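Local coordinates for protein amine Dehydrogenase (Pseudomonas putida, PDB 1JMX) that binds two hemes c and probably transfers electrons as the alpha subunit of a quinohemoprotein amine dehydrogenase, at residues 452-455 with 459-462. Sequence-based numbering, arbitrary orientation.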
# COMPACT_ATOMS: atom_id res chain seq x y z
N PRO A 452 -0.65 7.55 -23.48
CA PRO A 452 -1.50 8.27 -24.44
C PRO A 452 -2.30 7.36 -25.39
O PRO A 452 -3.42 7.72 -25.79
CB PRO A 452 -0.48 9.12 -25.20
CG PRO A 452 0.51 9.44 -24.16
CD PRO A 452 0.71 8.12 -23.47
N GLU A 453 -1.73 6.20 -25.74
CA GLU A 453 -2.38 5.24 -26.63
C GLU A 453 -3.57 4.52 -26.01
O GLU A 453 -4.38 3.91 -26.72
CB GLU A 453 -1.37 4.18 -27.10
CG GLU A 453 -0.32 4.71 -28.07
CD GLU A 453 -0.93 5.23 -29.36
OE1 GLU A 453 -1.45 4.39 -30.16
OE2 GLU A 453 -0.91 6.47 -29.58
N ARG A 454 -3.68 4.58 -24.69
CA ARG A 454 -4.77 3.92 -23.99
C ARG A 454 -5.96 4.82 -23.72
O ARG A 454 -5.87 6.04 -23.85
CB ARG A 454 -4.26 3.32 -22.68
CG ARG A 454 -3.14 2.33 -22.83
CD ARG A 454 -3.09 1.38 -21.64
NE ARG A 454 -4.23 0.46 -21.66
CZ ARG A 454 -4.40 -0.55 -20.81
NH1 ARG A 454 -3.53 -0.79 -19.85
NH2 ARG A 454 -5.44 -1.36 -20.96
N LYS A 455 -7.09 4.21 -23.36
CA LYS A 455 -8.31 4.93 -23.01
C LYS A 455 -8.01 5.71 -21.73
O LYS A 455 -7.46 5.16 -20.78
CB LYS A 455 -9.46 3.96 -22.71
CG LYS A 455 -9.95 3.15 -23.90
CD LYS A 455 -11.10 2.22 -23.51
CE LYS A 455 -11.39 1.18 -24.60
NZ LYS A 455 -11.69 1.80 -25.92
N ASN A 459 -2.45 3.88 -17.45
CA ASN A 459 -1.22 3.10 -17.33
C ASN A 459 -1.34 1.74 -18.00
O ASN A 459 -2.43 1.25 -18.29
CB ASN A 459 -0.86 2.89 -15.86
CG ASN A 459 -0.99 4.15 -15.04
OD1 ASN A 459 -2.02 4.37 -14.42
ND2 ASN A 459 0.04 4.98 -15.05
N ASN A 460 -0.19 1.10 -18.19
CA ASN A 460 -0.11 -0.21 -18.81
C ASN A 460 -0.41 -1.30 -17.78
O ASN A 460 0.34 -2.26 -17.62
CB ASN A 460 1.27 -0.37 -19.44
CG ASN A 460 1.53 0.65 -20.53
OD1 ASN A 460 0.65 0.92 -21.36
ND2 ASN A 460 2.71 1.26 -20.52
N ALA A 461 -1.51 -1.10 -17.06
CA ALA A 461 -1.98 -2.03 -16.05
C ALA A 461 -2.95 -3.01 -16.73
O ALA A 461 -3.42 -2.75 -17.84
CB ALA A 461 -2.69 -1.26 -14.93
N GLY A 462 -3.22 -4.13 -16.07
CA GLY A 462 -4.13 -5.11 -16.64
C GLY A 462 -4.57 -6.22 -15.70
O GLY A 462 -3.91 -6.50 -14.70
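An inverse gamma turn centred on Asn460, in the loop leading into strand 462-470, is gripped by the guanidinium of Arg454. The turn is defined by the bond from Ala461 N to Asn459 O, 2.8 Å long. Arg454 NH1 donates to Ala461 O at 2.8 Å with an N-H...O angle of 161°; the acceptor lies in the guanidinium plane and the donor in the carbonyl plane, on a lone pair. A second, weak bond runs from the same NH1 to Asn459 O, bent to 125°, so that oxygen takes both the turn's own N-H and the arginine. Arg454 CD passes Asn459 O at 3.4 Å and Asn460 OD1 at 3.8 Å, and the bend at chi3 then turns the guanidinium so that NH1 reaches both carbonyls. Guanidinium and Asn460 amide planes are 12° apart, while Asn460 ND2 bonds Gly447 O. Arg454 NH2 forms a salt bridge with Asp430 and bonds Asp428 O, tying the loop to the start of helix 430-433 and the loop just before it. A leucine in place of Arg454 would probably remove this countercharge from Asp430 and this donor from Ala461 O and Asn459 O. One guanidinium nitrogen thus serves two carbonyls of an inverse gamma turn at a strand entrance in domain IV.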